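Local coordinates for 6-aminohexanoate-dimer hydrolase (Bacillus anthracis, PDB 4GB7), which probably hydrolyses amide or ester bonds as a serine hydrolase of the beta-lactamase clan, with 6-aminohexanoate dimer as the presumed substrate, at residues V190-P195 against S248-S253. Numbering follows the deposited sequence. Where two conformers were deposited one is given.
Sequences VSVEYP and SYNNGS
Tyr194 and Asn250 reach toward each other tip to tip, an example of a helix cap that is itself held by a tyrosine just past the end of strand 191-193. Tyr194 OH donates to Asn250 OD1 at 2.7 Å, tilted 25° from the carbonyl plane, while ring and amide planes stand 62° apart. Asn250 OD1 also takes Gly252 N at 2.8 Å, this time in the carbonyl plane and on a lone pair. Asn250 is thereby the N-cap of helix 251-265, and two donors fix the rotation of its amide. Gly252 CA comes within 3.4 Å of Tyr194 OH, so the hydroxyl sits against the first turn.

Water carries the rest of the polar traffic. One molecule joins four groups: it donates to Val190 O, accepts from Val192 N and from Asn250 ND2 at 2.9 Å, and bonds to Ser248 OG. A second accepts from Val190 N, donates to Ser248 O and meets Ser253 OG at 2.7 Å. Strand 191-193 itself pairs antiparallel with 238-241. Tyr249 and Asn251, flanking the cap, fit the (S/Y)xN motif of the beta-lactamase clan, with Ser140 and Lys143 fitting SxxK: Tyr249 OH bonds to Ser140, and Asn251 OD1 to Lys143, consistent with a catalytic centre beside the cap.

Van der Waals contacts fill in around these bonds. Val192 crosses Asn250 at about a right angle, its CB 3.8 Å from Asn250 ND2, and its CG1, anti to the backbone N (chi1 153°), lies over one face of the Tyr194 ring, offset toward the rim. Ser191 OG rests on Ser248 CB at 3.5 Å. Phe177 of helix 176-179 touches Val190, Tyr194 and Ser253 alike.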
ATOM      1  N   VAL A 190       6.317 -13.171  10.235  1.00 18.92           N
ATOM      2  CA  VAL A 190       5.418 -13.726  11.237  1.00 23.16           C
ATOM      3  C   VAL A 190       4.369 -14.581  10.537  1.00 23.47           C
ATOM      4  O   VAL A 190       3.568 -14.086   9.690  1.00 20.87           O
ATOM      5  CB  VAL A 190       4.770 -12.592  12.068  1.00 24.79           C
ATOM      6  CG1 VAL A 190       3.958 -13.181  13.189  1.00 23.95           C
ATOM      7  CG2 VAL A 190       5.860 -11.601  12.591  1.00 22.68           C
ATOM      8  N   SER A 191       4.397 -15.874  10.872  1.00 22.87           N
ATOM      9  CA  SER A 191       3.603 -16.888  10.153  1.00 21.39           C
ATOM     10  C   SER A 191       2.375 -17.202  10.995  1.00 19.60           C
ATOM     11  O   SER A 191       2.475 -17.817  12.088  1.00 23.50           O
ATOM     12  CB  SER A 191       4.443 -18.135   9.898  1.00 22.56           C
ATOM     13  OG  SER A 191       5.477 -17.931   8.946  1.00 26.01           O
ATOM     14  N   VAL A 192       1.225 -16.805  10.492  1.00 19.80           N
ATOM     15  CA  VAL A 192       0.001 -16.856  11.236  1.00 21.16           C
ATOM     16  C   VAL A 192      -1.161 -17.228  10.326  1.00 24.14           C
ATOM     17  O   VAL A 192      -1.237 -16.797   9.161  1.00 26.41           O
ATOM     18  CB  VAL A 192      -0.284 -15.461  11.866  1.00 23.40           C
ATOM     19  CG1 VAL A 192      -1.751 -15.205  12.097  1.00 27.90           C
ATOM     20  CG2 VAL A 192       0.533 -15.262  13.154  1.00 25.10           C
ATOM     21  N   GLU A 193      -2.080 -18.013  10.880  1.00 25.68           N
ATOM     22  CA  GLU A 193      -3.353 -18.331  10.225  0.60 27.20           C
ATOM     23  C   GLU A 193      -4.495 -17.904  11.172  1.00 25.36           C
ATOM     24  O   GLU A 193      -4.316 -17.860  12.422  1.00 25.28           O
ATOM     25  CB  GLU A 193      -3.432 -19.843   9.869  0.60 30.72           C
ATOM     26  CG  GLU A 193      -3.522 -20.781  11.089  0.60 30.06           C
ATOM     27  CD  GLU A 193      -3.682 -22.286  10.777  0.60 29.84           C
ATOM     28  OE1 GLU A 193      -3.596 -23.089  11.705  0.60 38.37           O
ATOM     29  OE2 GLU A 193      -3.888 -22.641   9.608  0.60 38.27           O
ATOM     30  N   TYR A 194      -5.644 -17.620  10.586  1.00 23.64           N
ATOM     31  CA  TYR A 194      -6.829 -17.248  11.304  1.00 22.25           C
ATOM     32  C   TYR A 194      -7.912 -18.237  10.929  1.00 24.34           C
ATOM     33  O   TYR A 194      -7.870 -18.838   9.824  1.00 25.08           O
ATOM     34  CB  TYR A 194      -7.326 -15.844  10.881  1.00 22.36           C
ATOM     35  CG  TYR A 194      -6.264 -14.738  10.900  1.00 21.78           C
ATOM     36  CD1 TYR A 194      -5.964 -14.048  12.063  1.00 23.43           C
ATOM     37  CD2 TYR A 194      -5.578 -14.392   9.771  1.00 21.87           C
ATOM     38  CE1 TYR A 194      -5.023 -13.039  12.064  1.00 25.46           C
ATOM     39  CE2 TYR A 194      -4.645 -13.387   9.760  1.00 21.77           C
ATOM     40  CZ  TYR A 194      -4.351 -12.725  10.935  1.00 21.07           C
ATOM     41  OH  TYR A 194      -3.426 -11.707  10.965  1.00 22.94           O
ATOM     42  N   PRO A 195      -8.917 -18.376  11.800  1.00 23.76           N
ATOM     43  CA  PRO A 195     -10.111 -19.086  11.381  1.00 25.52           C
ATOM     44  C   PRO A 195     -10.758 -18.415  10.185  1.00 24.85           C
ATOM     45  O   PRO A 195     -10.547 -17.236   9.946  1.00 25.43           O
ATOM     46  CB  PRO A 195     -11.049 -18.976  12.592  1.00 28.21           C
ATOM     47  CG  PRO A 195     -10.193 -18.586  13.746  1.00 26.99           C
ATOM     48  CD  PRO A 195      -8.998 -17.888  13.191  1.00 26.66           C
ATOM     49  N   SER A 248       6.195 -14.544   5.322  1.00 20.34           N
ATOM     50  CA  SER A 248       4.778 -14.869   5.228  1.00 23.04           C
ATOM     51  C   SER A 248       4.021 -13.562   5.249  1.00 20.95           C
ATOM     52  O   SER A 248       3.919 -12.912   6.301  1.00 21.50           O
ATOM     53  CB  SER A 248       4.330 -15.752   6.404  1.00 21.91           C
ATOM     54  OG  SER A 248       2.973 -16.114   6.259  1.00 24.16           O
ATOM     55  N   TYR A 249       3.514 -13.153   4.085  1.00 21.47           N
ATOM     56  CA  TYR A 249       2.809 -11.881   3.993  1.00 19.62           C
ATOM     57  C   TYR A 249       1.521 -11.922   4.807  1.00 21.94           C
ATOM     58  O   TYR A 249       0.685 -12.803   4.606  1.00 24.97           O
ATOM     59  CB  TYR A 249       2.499 -11.605   2.545  1.00 21.53           C
ATOM     60  CG  TYR A 249       2.026 -10.213   2.228  1.00 20.63           C
ATOM     61  CD1 TYR A 249       2.924  -9.154   2.066  1.00 24.88           C
ATOM     62  CD2 TYR A 249       0.704  -9.965   2.010  1.00 28.56           C
ATOM     63  CE1 TYR A 249       2.492  -7.889   1.707  1.00 21.01           C
ATOM     64  CE2 TYR A 249       0.251  -8.700   1.675  1.00 27.46           C
ATOM     65  CZ  TYR A 249       1.145  -7.672   1.516  1.00 23.08           C
ATOM     66  OH  TYR A 249       0.655  -6.453   1.156  1.00 22.12           O
ATOM     67  N   ASN A 250       1.357 -10.973   5.737  1.00 19.64           N
ATOM     68  CA  ASN A 250       0.167 -10.944   6.556  1.00 19.54           C
ATOM     69  C   ASN A 250      -0.218  -9.511   6.966  1.00 20.14           C
ATOM     70  O   ASN A 250       0.548  -8.821   7.628  1.00 20.85           O
ATOM     71  CB  ASN A 250       0.401 -11.795   7.815  1.00 19.33           C
ATOM     72  CG  ASN A 250      -0.888 -12.254   8.480  1.00 19.43           C
ATOM     73  OD1 ASN A 250      -1.748 -11.439   8.851  1.00 21.57           O
ATOM     74  ND2 ASN A 250      -1.027 -13.596   8.640  1.00 24.70           N
ATOM     75  N   ASN A 251      -1.442  -9.120   6.639  1.00 18.60           N
ATOM     76  CA  ASN A 251      -2.018  -7.833   7.090  1.00 18.90           C
ATOM     77  C   ASN A 251      -1.859  -7.621   8.588  1.00 19.47           C
ATOM     78  O   ASN A 251      -1.656  -6.507   9.046  1.00 19.08           O
ATOM     79  CB  ASN A 251      -3.506  -7.791   6.799  1.00 20.99           C
ATOM     80  CG  ASN A 251      -3.828  -7.732   5.320  1.00 20.16           C
ATOM     81  OD1 ASN A 251      -3.082  -7.191   4.515  1.00 22.18           O
ATOM     82  ND2 ASN A 251      -4.963  -8.313   4.963  1.00 24.49           N
ATOM     83  N   GLY A 252      -2.040  -8.680   9.351  1.00 20.96           N
ATOM     84  CA  GLY A 252      -1.956  -8.619  10.793  1.00 19.65           C
ATOM     85  C   GLY A 252      -0.670  -8.069  11.317  1.00 18.85           C
ATOM     86  O   GLY A 252      -0.659  -7.444  12.418  1.00 20.51           O
ATOM     87  N   SER A 253       0.430  -8.308  10.604  1.00 17.70           N
ATOM     88  CA  SER A 253       1.715  -7.779  11.048  1.00 18.59           C
ATOM     89  C   SER A 253       1.707  -6.247  11.037  1.00 16.59           C
ATOM     90  O   SER A 253       2.090  -5.592  12.000  1.00 17.98           O
ATOM     91  CB  SER A 253       2.879  -8.317  10.199  1.00 19.03           C
ATOM     92  OG  SER A 253       3.012  -9.735  10.350  1.00 20.93           O
TER
HETATM   93  O   HOH W   1       4.154 -11.497   8.668  1.00 20.84           O
HETATM   94  O   HOH W   2       1.417 -15.032   8.188  1.00 22.56           O